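Local structure of enhancer of mRNA-decapping protein 4 homolog (Drosophila melanogaster, 2VXG) at residues A[5-10]-A[21-26]; A[56-61]-A[94-99]; A[77-82]-A[125-130]; A[81-86]-A[99-104]; A[52-57]-A[88-93]. The protein seems to act in mRNA decapping during mRNA degradation and is required for silencing a subset of endogenous miRNA targets, its C-terminal domain being described here. All coordinates share one frame; numbering follows the deposited sequence.

Contact 1: A[5-10]-A[21-26]; sequences DSIKQL and HQALLA
Gln22 of helix 16-25 and Ile7 of helix 2-13 carry this contact, and the glutamine side chain can be traced outward from its CB. With CG anti to the backbone N (chi1 177°), the chain leaves helix 16-25 toward the neighbouring helix. CG is the first atom to touch: it lies 4.0 Å from Ile7 CG1 and an equal 4.0 Å from Ile7 CD1, so it rests against the last bond of the isoleucine chain. The two side chains meet at a slant, not end on. At CG the glutamine bends (chi2 63°), and the amide turns off the apolar contact. Gln22 NE2 then donates to water 1 at 2.6 Å. The same water is hydrogen-bonded to Ser6 OG at 2.9 Å. The polar end is therefore joined to helix 2-13 through one water, whereas the aliphatic part of the chain meets that helix directly.

Beyond the glutamine, Ile7 CD1 reaches the methyl CB of Ala23 at 4.1 Å. Ile7 and Ala23 are both buried, and Thr35 of helix 29-38 touches Ala23 as well; Gln22 also packs on Met3, nearer the start of the chain. No direct hydrogen bond links the two segments, and the backbones come nearest at the CA atoms of Ile7 and Gln22, 7.2 Å apart. The segments run in nearly opposite directions and their helices are separated by only a two-residue turn, which identifies an antiparallel alpha-alpha hairpin, the building element of superhelical all-alpha folds.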
# COMPACT_ATOMS: atom_id res chain seq x y z
N ASP A 5 -17.01 -10.48 -2.51
CA ASP A 5 -18.13 -10.17 -3.38
C ASP A 5 -18.51 -8.71 -3.32
O ASP A 5 -18.68 -8.06 -4.36
CB ASP A 5 -19.37 -10.99 -3.01
CG ASP A 5 -19.23 -12.50 -3.38
OD1 ASP A 5 -18.26 -12.87 -4.06
OD2 ASP A 5 -20.12 -13.28 -2.98
N SER A 6 -18.62 -8.17 -2.11
CA SER A 6 -18.98 -6.77 -1.95
C SER A 6 -17.92 -5.87 -2.55
O SER A 6 -18.23 -4.86 -3.19
CB SER A 6 -19.13 -6.42 -0.47
OG SER A 6 -19.33 -5.03 -0.31
N ILE A 7 -16.67 -6.21 -2.28
CA ILE A 7 -15.51 -5.52 -2.86
C ILE A 7 -15.51 -5.52 -4.38
O ILE A 7 -15.29 -4.49 -5.00
CB ILE A 7 -14.19 -6.12 -2.33
CG1 ILE A 7 -13.95 -5.61 -0.90
CG2 ILE A 7 -13.00 -5.78 -3.23
CD1 ILE A 7 -13.05 -6.46 -0.07
N LYS A 8 -15.78 -6.67 -4.98
CA LYS A 8 -15.79 -6.73 -6.45
C LYS A 8 -16.91 -5.86 -6.99
O LYS A 8 -16.72 -5.15 -7.96
CB LYS A 8 -15.88 -8.17 -6.95
CG LYS A 8 -14.72 -8.98 -6.47
CD LYS A 8 -14.36 -10.10 -7.37
CE LYS A 8 -15.34 -11.22 -7.25
NZ LYS A 8 -14.97 -12.22 -8.26
N GLN A 9 -18.05 -5.92 -6.33
CA GLN A 9 -19.20 -5.07 -6.62
C GLN A 9 -18.87 -3.57 -6.61
O GLN A 9 -19.18 -2.82 -7.57
CB GLN A 9 -20.27 -5.38 -5.58
CG GLN A 9 -21.55 -4.64 -5.74
CD GLN A 9 -22.72 -5.44 -5.22
OE1 GLN A 9 -22.73 -5.87 -4.05
NE2 GLN A 9 -23.74 -5.63 -6.09
N LEU A 10 -18.27 -3.13 -5.52
CA LEU A 10 -17.89 -1.72 -5.33
C LEU A 10 -16.95 -1.25 -6.42
O LEU A 10 -17.18 -0.23 -7.03
CB LEU A 10 -17.28 -1.53 -3.93
CG LEU A 10 -18.37 -1.63 -2.85
CD1 LEU A 10 -17.83 -1.78 -1.43
CD2 LEU A 10 -19.33 -0.42 -2.98
N HIS A 21 -11.81 0.72 1.83
CA HIS A 21 -12.20 0.84 3.25
C HIS A 21 -12.52 -0.53 3.77
O HIS A 21 -12.03 -0.90 4.83
CB HIS A 21 -13.44 1.75 3.48
CG HIS A 21 -13.23 3.20 3.18
ND1 HIS A 21 -14.27 4.06 2.90
CD2 HIS A 21 -12.09 3.92 3.01
CE1 HIS A 21 -13.79 5.27 2.63
NE2 HIS A 21 -12.47 5.22 2.71
N GLN A 22 -13.31 -1.30 3.01
CA GLN A 22 -13.75 -2.61 3.44
C GLN A 22 -12.55 -3.52 3.52
O GLN A 22 -12.35 -4.17 4.55
CB GLN A 22 -14.77 -3.21 2.46
CG GLN A 22 -15.24 -4.64 2.79
CD GLN A 22 -15.97 -4.78 4.13
OE1 GLN A 22 -15.38 -5.17 5.13
NE2 GLN A 22 -17.28 -4.48 4.14
N ALA A 23 -11.72 -3.52 2.48
CA ALA A 23 -10.57 -4.39 2.49
C ALA A 23 -9.63 -4.07 3.69
O ALA A 23 -9.16 -4.99 4.41
CB ALA A 23 -9.84 -4.30 1.19
N LEU A 24 -9.38 -2.79 3.92
CA LEU A 24 -8.42 -2.30 4.93
C LEU A 24 -8.89 -2.35 6.39
O LEU A 24 -8.06 -2.46 7.34
CB LEU A 24 -7.93 -0.89 4.59
CG LEU A 24 -7.07 -0.73 3.34
CD1 LEU A 24 -6.93 0.72 2.90
CD2 LEU A 24 -5.71 -1.41 3.54
N LEU A 25 -10.19 -2.21 6.59
CA LEU A 25 -10.81 -2.39 7.93
C LEU A 25 -10.97 -3.83 8.39
O LEU A 25 -11.30 -4.07 9.53
CB LEU A 25 -12.17 -1.71 7.97
CG LEU A 25 -12.12 -0.18 7.93
CD1 LEU A 25 -13.50 0.41 7.85
CD2 LEU A 25 -11.40 0.36 9.14
N ALA A 26 -10.81 -4.80 7.49
CA ALA A 26 -10.94 -6.23 7.80
C ALA A 26 -9.75 -6.83 8.55
O ALA A 26 -9.83 -7.96 9.08
CB ALA A 26 -11.23 -7.05 6.42
O HOH W 1 -18.37 -3.47 1.95

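Contact 2: A[56-61]-A[94-99]; sequences VLLSLI and REHAPK
Leu58 places CG anti to its carbonyl carbon (chi1 -71°), and His96 swings CG anti to its backbone N (chi1 -170°); these two settings let the two side chains slide past each other in opposite directions between helix 54-66 and helix 91-114. The two segments run in broadly the same sense, with helix 73-85 coming between them in sequence. That pattern, in which a helix packs on the next but one, is what stacks successive hairpins in an alpha-alpha superhelix, consistent with the membership of this domain in the TPR clan of sequence families.

The evidence for close packing is centred on Leu58, buried and directed at the other helix. Its CD1 methyl approaches the imidazole at 3.7 Å from His96 CD2 and lies 4.2 Å from His96 CB, arriving at a slant to the ring. The other methyl turns to Ala97, whose CB is 4.4 Å from Leu58 CD2. The small alanine suits a close approach: the CA atoms of Leu58 and Ala97 are 7.1 Å apart. No hydrogen bond crosses the interface, so van der Waals contact is what the geometry gives between these segments. His96 lies at the exposed border, while Ile86 and Val100 also touch Leu58, and Met88 packs on Ala97.

Just after the contact, helix 91-114 is kinked. Pro98 has no N-H to offer the preceding turn, and the N of Lys99 likewise lacks the regular helical bond, making instead a weak one of 3.2 Å from Lys99 N to His96 O.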
# COMPACT_ATOMS: atom_id res chain seq x y z
N VAL A 56 -6.45 6.19 2.56
CA VAL A 56 -6.42 4.83 2.02
C VAL A 56 -5.00 4.52 1.58
O VAL A 56 -4.49 3.45 1.84
CB VAL A 56 -7.40 4.66 0.84
CG1 VAL A 56 -7.04 3.42 0.01
CG2 VAL A 56 -8.90 4.63 1.33
N LEU A 57 -4.35 5.46 0.93
CA LEU A 57 -2.97 5.23 0.50
C LEU A 57 -2.06 4.94 1.68
O LEU A 57 -1.26 3.98 1.60
CB LEU A 57 -2.44 6.44 -0.29
CG LEU A 57 -3.07 6.69 -1.66
CD1 LEU A 57 -2.68 8.03 -2.16
CD2 LEU A 57 -2.66 5.61 -2.63
N LEU A 58 -2.15 5.73 2.76
CA LEU A 58 -1.26 5.58 3.95
C LEU A 58 -1.52 4.28 4.72
O LEU A 58 -0.61 3.65 5.24
CB LEU A 58 -1.36 6.77 4.88
CG LEU A 58 -0.75 8.09 4.38
CD1 LEU A 58 -1.06 9.33 5.25
CD2 LEU A 58 0.76 7.99 4.09
N SER A 59 -2.78 3.88 4.79
CA SER A 59 -3.18 2.58 5.37
C SER A 59 -2.67 1.37 4.54
O SER A 59 -2.19 0.39 5.09
CB SER A 59 -4.71 2.53 5.49
OG SER A 59 -5.19 1.28 6.00
N LEU A 60 -2.82 1.45 3.23
CA LEU A 60 -2.33 0.44 2.31
C LEU A 60 -0.82 0.30 2.48
O LEU A 60 -0.30 -0.82 2.64
CB LEU A 60 -2.70 0.81 0.87
CG LEU A 60 -2.43 -0.11 -0.30
CD1 LEU A 60 -3.18 -1.43 0.00
CD2 LEU A 60 -2.92 0.53 -1.64
N ILE A 61 -0.12 1.44 2.55
CA ILE A 61 1.34 1.42 2.78
C ILE A 61 1.67 0.71 4.11
O ILE A 61 2.57 -0.17 4.15
CB ILE A 61 1.97 2.86 2.82
CG1 ILE A 61 2.09 3.42 1.39
CG2 ILE A 61 3.36 2.81 3.46
CD1 ILE A 61 2.39 4.93 1.35
N ARG A 94 0.44 15.54 5.74
CA ARG A 94 1.66 16.16 6.27
C ARG A 94 1.98 15.79 7.74
O ARG A 94 3.14 15.58 8.13
CB ARG A 94 1.56 17.66 6.05
CG ARG A 94 1.97 18.56 7.22
CD ARG A 94 1.72 20.02 6.85
NE ARG A 94 2.13 20.29 5.46
CZ ARG A 94 3.39 20.47 5.05
NH1 ARG A 94 4.41 20.41 5.89
NH2 ARG A 94 3.63 20.71 3.76
N GLU A 95 0.93 15.69 8.56
CA GLU A 95 1.04 15.28 9.96
C GLU A 95 1.21 13.76 10.13
O GLU A 95 1.99 13.29 10.97
CB GLU A 95 -0.23 15.69 10.69
CG GLU A 95 -0.18 15.46 12.19
CD GLU A 95 -1.54 15.30 12.84
OE1 GLU A 95 -1.56 15.22 14.08
OE2 GLU A 95 -2.58 15.24 12.14
N HIS A 96 0.48 12.98 9.34
CA HIS A 96 0.45 11.52 9.51
C HIS A 96 1.54 10.80 8.71
O HIS A 96 2.07 9.80 9.16
CB HIS A 96 -0.94 10.98 9.10
CG HIS A 96 -1.17 9.55 9.45
ND1 HIS A 96 -0.74 8.98 10.64
CD2 HIS A 96 -1.84 8.56 8.80
CE1 HIS A 96 -1.11 7.72 10.68
NE2 HIS A 96 -1.78 7.44 9.59
N ALA A 97 1.89 11.31 7.53
CA ALA A 97 2.90 10.63 6.66
C ALA A 97 4.25 10.39 7.34
O ALA A 97 4.83 9.32 7.18
CB ALA A 97 3.12 11.43 5.35
N PRO A 98 4.79 11.39 8.05
CA PRO A 98 6.07 11.12 8.75
C PRO A 98 6.08 9.83 9.54
O PRO A 98 7.04 9.05 9.43
CB PRO A 98 6.21 12.34 9.67
CG PRO A 98 5.57 13.43 8.86
CD PRO A 98 4.37 12.79 8.23
N LYS A 99 5.04 9.59 10.32
CA LYS A 99 4.94 8.39 11.12
C LYS A 99 4.81 7.16 10.26
O LYS A 99 5.52 6.22 10.46
CB LYS A 99 3.79 8.45 12.11
CG LYS A 99 4.12 9.26 13.37
CD LYS A 99 3.70 10.72 13.26
CE LYS A 99 4.25 11.54 14.43
NZ LYS A 99 5.01 12.77 13.97

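Contact 3: A[77-82]-A[125-130]; sequences RYLNEA and RLLMKA
Segments 77-82 and 125-130 run in roughly the same direction on helix 73-85 and helix 121-134, approaching most nearly at the CA atoms of Asn80 and Leu127, 7.1 Å apart. Leu127 is the side chain that meets both partners. Its CG stands anti to the backbone N (chi1 -176°), which carries CG to the interface, where the branch sends its two methyls to different partners. Leu127 CD2 meets Leu79 CD1 at 4.1 Å, the two leucine chains crossing at about a right angle. Leu127 CD1 instead lies 3.6 Å from the amide oxygen Asn80 OD1 and 4.2 Å from the main-chain Leu79 O. A methyl against two oxygens is van der Waals contact, and no hydrogen bond joins the segments. Asn80 OD1 does have a polar partner in its own helix, a weak hydrogen bond from Gln76 NE2.

Leu79 and Leu127 are buried, whereas Asn80 sits at the partly exposed margin. The packing continues beyond the pair: Leu79 also meets Ile64 of helix 54-66, and Leu127 meets Gln76 and Leu83. One residue further, Met128 faces helix 91-114, touching Tyr105, Cys108 and Ile112. Helix 121-134 thus leans on its immediate predecessor and on the helix before that, the packing pattern of an alpha-alpha superhelix built from successive antiparallel helices.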
# COMPACT_ATOMS: atom_id res chain seq x y z
N ARG A 77 4.75 -3.03 -6.18
CA ARG A 77 4.31 -2.05 -7.15
C ARG A 77 3.26 -1.13 -6.55
O ARG A 77 3.31 0.09 -6.77
CB ARG A 77 3.82 -2.78 -8.42
CG ARG A 77 3.62 -1.89 -9.60
CD ARG A 77 2.19 -1.43 -9.76
NE ARG A 77 1.30 -2.56 -10.04
CZ ARG A 77 0.25 -2.53 -10.84
NH1 ARG A 77 -0.08 -1.41 -11.50
NH2 ARG A 77 -0.48 -3.64 -10.99
N TYR A 78 2.32 -1.67 -5.76
CA TYR A 78 1.42 -0.81 -4.97
C TYR A 78 2.11 0.03 -3.92
O TYR A 78 1.69 1.16 -3.70
CB TYR A 78 0.25 -1.58 -4.33
CG TYR A 78 -0.91 -1.65 -5.32
CD1 TYR A 78 -2.04 -0.83 -5.18
CD2 TYR A 78 -0.84 -2.50 -6.41
CE1 TYR A 78 -3.09 -0.89 -6.12
CE2 TYR A 78 -1.86 -2.56 -7.35
CZ TYR A 78 -2.98 -1.76 -7.20
OH TYR A 78 -4.01 -1.82 -8.14
N LEU A 79 3.14 -0.50 -3.26
CA LEU A 79 3.91 0.32 -2.32
C LEU A 79 4.54 1.47 -3.07
O LEU A 79 4.49 2.60 -2.60
CB LEU A 79 5.04 -0.46 -1.67
CG LEU A 79 4.69 -1.42 -0.56
CD1 LEU A 79 6.02 -1.95 -0.01
CD2 LEU A 79 3.79 -0.74 0.47
N ASN A 80 5.15 1.15 -4.20
CA ASN A 80 5.70 2.17 -5.12
C ASN A 80 4.69 3.25 -5.49
O ASN A 80 4.94 4.43 -5.29
CB ASN A 80 6.22 1.53 -6.41
CG ASN A 80 7.53 0.73 -6.21
OD1 ASN A 80 8.20 0.85 -5.19
ND2 ASN A 80 7.90 -0.08 -7.22
N GLU A 81 3.56 2.84 -6.07
CA GLU A 81 2.53 3.78 -6.53
C GLU A 81 1.90 4.54 -5.40
O GLU A 81 1.70 5.73 -5.51
CB GLU A 81 1.43 3.12 -7.33
CG GLU A 81 1.88 2.48 -8.60
CD GLU A 81 2.19 3.40 -9.74
OE1 GLU A 81 2.01 4.65 -9.68
OE2 GLU A 81 2.62 2.82 -10.76
N ALA A 82 1.62 3.86 -4.28
CA ALA A 82 1.02 4.56 -3.16
C ALA A 82 1.94 5.64 -2.62
O ALA A 82 1.50 6.76 -2.33
CB ALA A 82 0.57 3.58 -2.05
N ARG A 125 15.20 -1.56 -1.57
CA ARG A 125 16.30 -0.66 -1.26
C ARG A 125 16.12 0.70 -1.96
O ARG A 125 16.36 1.74 -1.36
CB ARG A 125 17.65 -1.28 -1.61
CG ARG A 125 18.04 -2.50 -0.72
CD ARG A 125 19.37 -3.08 -1.26
NE ARG A 125 20.48 -2.21 -0.92
CZ ARG A 125 21.56 -1.98 -1.67
NH1 ARG A 125 21.71 -2.57 -2.85
NH2 ARG A 125 22.49 -1.14 -1.24
N LEU A 126 15.62 0.68 -3.18
CA LEU A 126 15.36 1.91 -3.89
C LEU A 126 14.21 2.66 -3.21
O LEU A 126 14.23 3.90 -3.12
CB LEU A 126 14.95 1.62 -5.35
CG LEU A 126 14.63 2.88 -6.17
CD1 LEU A 126 15.88 3.71 -6.31
CD2 LEU A 126 14.07 2.46 -7.52
N LEU A 127 13.18 1.94 -2.81
CA LEU A 127 12.08 2.55 -2.10
C LEU A 127 12.54 3.28 -0.83
O LEU A 127 12.03 4.36 -0.57
CB LEU A 127 10.94 1.55 -1.87
CG LEU A 127 9.65 2.06 -1.19
CD1 LEU A 127 8.64 2.74 -2.12
CD2 LEU A 127 8.94 0.90 -0.44
N MET A 128 13.48 2.69 -0.08
CA MET A 128 14.03 3.26 1.14
C MET A 128 14.77 4.59 0.86
O MET A 128 14.62 5.56 1.61
CB MET A 128 14.95 2.24 1.81
CG MET A 128 14.22 1.03 2.38
SD MET A 128 15.29 -0.32 2.86
CE MET A 128 15.11 -1.52 1.56
N LYS A 129 15.46 4.68 -0.27
CA LYS A 129 16.01 6.00 -0.73
C LYS A 129 14.94 7.04 -1.06
O LYS A 129 15.06 8.23 -0.71
CB LYS A 129 16.89 5.84 -1.97
CG LYS A 129 18.16 5.14 -1.75
CD LYS A 129 19.18 5.94 -0.94
CE LYS A 129 20.28 5.00 -0.44
NZ LYS A 129 21.45 5.73 0.10
N ALA A 130 13.89 6.62 -1.76
CA ALA A 130 12.80 7.50 -2.10
C ALA A 130 12.11 8.04 -0.86
O ALA A 130 11.72 9.20 -0.83
CB ALA A 130 11.78 6.77 -2.94

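Contact 4: A[81-86]-A[99-104]; sequences EALLAI and KVLTEL
Leu101 points from segment 99-104 of helix 91-114 toward two side chains, Leu83 and Ile86, and meets both with a single methyl. Its CD2 lies 3.8 Å from Leu83 CD1 and 3.8 Å from Ile86 CD1, yet the approaches differ. Ile86 and Leu101 reach for each other tip to tip, each extended from its own backbone. Leu83 crosses Leu101 at a slant. Its CB leaves the helix to one flank of the partner, but with CG anti to the backbone N (chi1 177°) the branch comes back far enough for CD1 to touch. The CA atoms of Leu83 and Leu101 remain 8.9 Å apart, so methyl ends and not closely opposed backbones make this interface.

The two segments run in opposite senses on consecutive helices, 73-85 and 91-114, which form an antiparallel alpha-alpha hairpin; Ile86 lies just past the end of the first. Tyr134 of helix 121-134 packs on Leu83 and Leu101 alike. Next to Leu101 is Thr102, a known phosphorylation site that is unmodified here and has its OG1 hydrogen-bonded to Pro98 O.

All three touching residues are buried, and no hydrogen bond crosses between the segments. Cohesion is likely to come from dispersion and exclusion of water, which depend on close fit and not on bond direction.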
# COMPACT_ATOMS: atom_id res chain seq x y z
N GLU A 81 3.56 2.84 -6.07
CA GLU A 81 2.53 3.78 -6.53
C GLU A 81 1.90 4.54 -5.40
O GLU A 81 1.70 5.73 -5.51
CB GLU A 81 1.43 3.12 -7.33
CG GLU A 81 1.88 2.48 -8.60
CD GLU A 81 2.19 3.40 -9.74
OE1 GLU A 81 2.01 4.65 -9.68
OE2 GLU A 81 2.62 2.82 -10.76
N ALA A 82 1.62 3.86 -4.28
CA ALA A 82 1.02 4.56 -3.16
C ALA A 82 1.94 5.64 -2.62
O ALA A 82 1.50 6.76 -2.33
CB ALA A 82 0.57 3.58 -2.05
N LEU A 83 3.23 5.34 -2.48
CA LEU A 83 4.18 6.38 -2.05
C LEU A 83 4.19 7.56 -3.02
O LEU A 83 4.17 8.73 -2.61
CB LEU A 83 5.61 5.79 -1.92
CG LEU A 83 6.81 6.68 -1.55
CD1 LEU A 83 6.74 7.06 -0.07
CD2 LEU A 83 8.14 5.96 -1.81
N LEU A 84 4.27 7.27 -4.31
CA LEU A 84 4.29 8.34 -5.34
C LEU A 84 3.02 9.18 -5.34
O LEU A 84 3.05 10.30 -5.78
CB LEU A 84 4.51 7.76 -6.73
CG LEU A 84 5.87 7.09 -7.01
CD1 LEU A 84 5.87 6.50 -8.39
CD2 LEU A 84 7.05 8.09 -6.85
N ALA A 85 1.91 8.61 -4.84
CA ALA A 85 0.62 9.33 -4.75
C ALA A 85 0.43 10.14 -3.47
O ALA A 85 -0.55 10.92 -3.36
CB ALA A 85 -0.54 8.35 -4.90
N ILE A 86 1.31 9.97 -2.49
CA ILE A 86 1.27 10.80 -1.28
C ILE A 86 1.34 12.30 -1.63
O ILE A 86 2.27 12.76 -2.31
CB ILE A 86 2.44 10.50 -0.32
CG1 ILE A 86 2.35 9.11 0.28
CG2 ILE A 86 2.47 11.51 0.85
CD1 ILE A 86 3.52 8.84 1.28
N LYS A 99 5.04 9.59 10.32
CA LYS A 99 4.94 8.39 11.12
C LYS A 99 4.81 7.16 10.26
O LYS A 99 5.52 6.22 10.46
CB LYS A 99 3.79 8.45 12.11
CG LYS A 99 4.12 9.26 13.37
CD LYS A 99 3.70 10.72 13.26
CE LYS A 99 4.25 11.54 14.43
NZ LYS A 99 5.01 12.77 13.97
N VAL A 100 3.92 7.20 9.27
CA VAL A 100 3.72 6.04 8.40
C VAL A 100 5.00 5.72 7.63
O VAL A 100 5.37 4.58 7.51
CB VAL A 100 2.56 6.28 7.44
CG1 VAL A 100 2.44 5.21 6.36
CG2 VAL A 100 1.25 6.44 8.26
N LEU A 101 5.71 6.74 7.14
CA LEU A 101 6.92 6.44 6.37
C LEU A 101 8.08 5.94 7.20
O LEU A 101 8.91 5.17 6.70
CB LEU A 101 7.37 7.66 5.56
CG LEU A 101 6.35 8.22 4.59
CD1 LEU A 101 6.89 9.47 3.91
CD2 LEU A 101 5.94 7.12 3.61
N THR A 102 8.18 6.42 8.44
CA THR A 102 9.21 5.96 9.37
C THR A 102 9.04 4.45 9.67
O THR A 102 10.02 3.69 9.74
CB THR A 102 9.12 6.78 10.68
OG1 THR A 102 9.47 8.14 10.39
CG2 THR A 102 10.03 6.24 11.74
N GLU A 103 7.79 4.02 9.85
CA GLU A 103 7.50 2.61 10.07
C GLU A 103 7.65 1.77 8.79
O GLU A 103 8.13 0.65 8.86
CB GLU A 103 6.07 2.46 10.63
CG GLU A 103 5.75 1.08 11.23
CD GLU A 103 6.68 0.63 12.41
OE1 GLU A 103 7.43 1.44 12.96
OE2 GLU A 103 6.62 -0.56 12.81
N LEU A 104 7.25 2.32 7.65
CA LEU A 104 7.48 1.70 6.35
C LEU A 104 8.99 1.45 6.17
O LEU A 104 9.41 0.36 5.82
CB LEU A 104 6.94 2.58 5.21
CG LEU A 104 7.40 2.17 3.80
CD1 LEU A 104 6.88 0.79 3.40
CD2 LEU A 104 7.02 3.22 2.76

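Contact 5: A[52-57]-A[88-93]; sequences LEQKVL and MADPIT
Thr93 OG1 donates a 2.9 Å hydrogen bond to Gln54 OE1, joining the first turns of two helices, 54-66 and 91-114, each opened by an acidic N-cap residue, Glu53 and Asp90. The hydroxyl lies in the carbonyl plane on a lone pair of OE1, with a C=O...O angle of 116°. Gln54 is bent at chi2 (-76°), which brings its aliphatic part alongside: Gln54 CB is 3.4 Å from Thr93 OG1, and Gln54 CG slides past Asp90 OD2 at 3.7 Å.

The amide has further partners where helix 73-85 ends and the loop begins: OE1 also accepts from Asn87 N, and NE2 donates to Ala85 O, so both ends of the group are gripped and its rotation is fixed. Cut back to an alanine, this position would probably leave the Thr93 hydroxyl, Asn87 N and Ala85 O without their mate and untie the two helix starts from the end of helix 73-85 and the loop after it.

Thr93 is positioned in turn by the cap. Its N donates to Asp90 OD1 at 3.2 Å, nearly straight at 166° but from above the carboxylate plane. The same oxygen, Asp90 OD1, receives Ile92 N at 2.9 Å, nearly in line with its C-O bond.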
# COMPACT_ATOMS: atom_id res chain seq x y z
N LEU A 52 -7.50 6.92 -5.23
CA LEU A 52 -7.53 6.55 -3.80
C LEU A 52 -7.28 7.74 -2.88
O LEU A 52 -6.36 8.53 -3.08
CB LEU A 52 -6.52 5.44 -3.53
CG LEU A 52 -6.80 4.15 -4.30
CD1 LEU A 52 -5.72 3.12 -3.95
CD2 LEU A 52 -8.19 3.60 -3.97
N GLU A 53 -8.15 7.88 -1.88
CA GLU A 53 -8.01 8.84 -0.80
C GLU A 53 -6.62 8.75 -0.22
O GLU A 53 -6.07 7.67 -0.15
CB GLU A 53 -8.97 8.43 0.31
CG GLU A 53 -10.34 8.87 0.07
CD GLU A 53 -11.29 8.23 1.00
OE1 GLU A 53 -10.87 7.45 1.88
OE2 GLU A 53 -12.48 8.49 0.83
N GLN A 54 -6.09 9.87 0.27
CA GLN A 54 -4.82 9.85 1.00
C GLN A 54 -4.83 8.90 2.21
O GLN A 54 -3.83 8.22 2.46
CB GLN A 54 -4.43 11.24 1.48
CG GLN A 54 -4.09 12.22 0.34
CD GLN A 54 -2.76 11.96 -0.23
OE1 GLN A 54 -1.73 12.13 0.46
NE2 GLN A 54 -2.73 11.59 -1.52
N LYS A 55 -5.93 8.89 2.96
CA LYS A 55 -6.03 8.01 4.12
C LYS A 55 -5.94 6.53 3.73
O LYS A 55 -5.40 5.74 4.47
CB LYS A 55 -7.22 8.35 5.03
CG LYS A 55 -8.64 7.97 4.56
CD LYS A 55 -9.71 8.29 5.63
CE LYS A 55 -11.11 8.44 4.96
NZ LYS A 55 -11.87 9.52 5.59
N VAL A 56 -6.45 6.19 2.56
CA VAL A 56 -6.42 4.83 2.02
C VAL A 56 -5.00 4.52 1.58
O VAL A 56 -4.49 3.45 1.84
CB VAL A 56 -7.40 4.66 0.84
CG1 VAL A 56 -7.04 3.42 0.01
CG2 VAL A 56 -8.90 4.63 1.33
N LEU A 57 -4.35 5.46 0.93
CA LEU A 57 -2.97 5.23 0.50
C LEU A 57 -2.06 4.94 1.68
O LEU A 57 -1.26 3.98 1.60
CB LEU A 57 -2.44 6.44 -0.29
CG LEU A 57 -3.07 6.69 -1.66
CD1 LEU A 57 -2.68 8.03 -2.16
CD2 LEU A 57 -2.66 5.61 -2.63
N MET A 88 1.88 15.71 -0.15
CA MET A 88 2.42 16.38 1.03
C MET A 88 1.83 17.77 1.30
O MET A 88 2.14 18.37 2.32
CB MET A 88 3.97 16.43 0.99
CG MET A 88 4.71 15.08 1.24
SD MET A 88 4.11 14.10 2.68
CE MET A 88 4.81 15.05 4.05
N ALA A 89 0.99 18.29 0.39
CA ALA A 89 0.22 19.51 0.64
C ALA A 89 -1.03 19.23 1.45
O ALA A 89 -1.65 20.16 1.97
CB ALA A 89 -0.15 20.19 -0.67
N ASP A 90 -1.44 17.97 1.55
CA ASP A 90 -2.64 17.66 2.34
C ASP A 90 -2.24 17.76 3.81
O ASP A 90 -1.36 17.06 4.24
CB ASP A 90 -3.19 16.27 1.94
CG ASP A 90 -4.38 15.83 2.74
OD1 ASP A 90 -4.41 16.00 3.98
OD2 ASP A 90 -5.29 15.24 2.13
N PRO A 91 -2.90 18.63 4.59
CA PRO A 91 -2.50 18.85 5.99
C PRO A 91 -2.56 17.59 6.91
O PRO A 91 -1.75 17.46 7.83
CB PRO A 91 -3.47 19.94 6.46
CG PRO A 91 -4.65 19.86 5.53
CD PRO A 91 -4.08 19.43 4.21
N ILE A 92 -3.47 16.67 6.62
CA ILE A 92 -3.54 15.42 7.36
C ILE A 92 -2.38 14.54 6.97
O ILE A 92 -1.68 13.97 7.82
CB ILE A 92 -4.86 14.68 7.09
CG1 ILE A 92 -6.01 15.44 7.78
CG2 ILE A 92 -4.75 13.25 7.61
CD1 ILE A 92 -7.40 14.82 7.67
N THR A 93 -2.15 14.43 5.66
CA THR A 93 -1.03 13.67 5.18
C THR A 93 0.28 14.22 5.74
O THR A 93 1.14 13.47 6.18
CB THR A 93 -0.97 13.69 3.67
OG1 THR A 93 -2.17 13.09 3.15
CG2 THR A 93 0.31 12.95 3.15

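Overall arrangement
Contact 1 comes first along the chain, closing the hairpin of helices 2-13 and 16-25, and its centre lies about 20 Å or more from all the others. Contacts 2, 4 and 5 share helix 91-114, their centres about 6 to 10 Å apart; contact 5 also uses helix 54-66 with contact 2. Contact 3 uses helix 73-85 with contact 4, about 8 Å between centres, and brings in helix 121-134. Their segments alternate or share starting points along the chain, which interlocks the last four long helices. Helix 16-25 joins this group where His21 and Leu24 touch helix 54-66 and its cap, making one continuous all-helical domain.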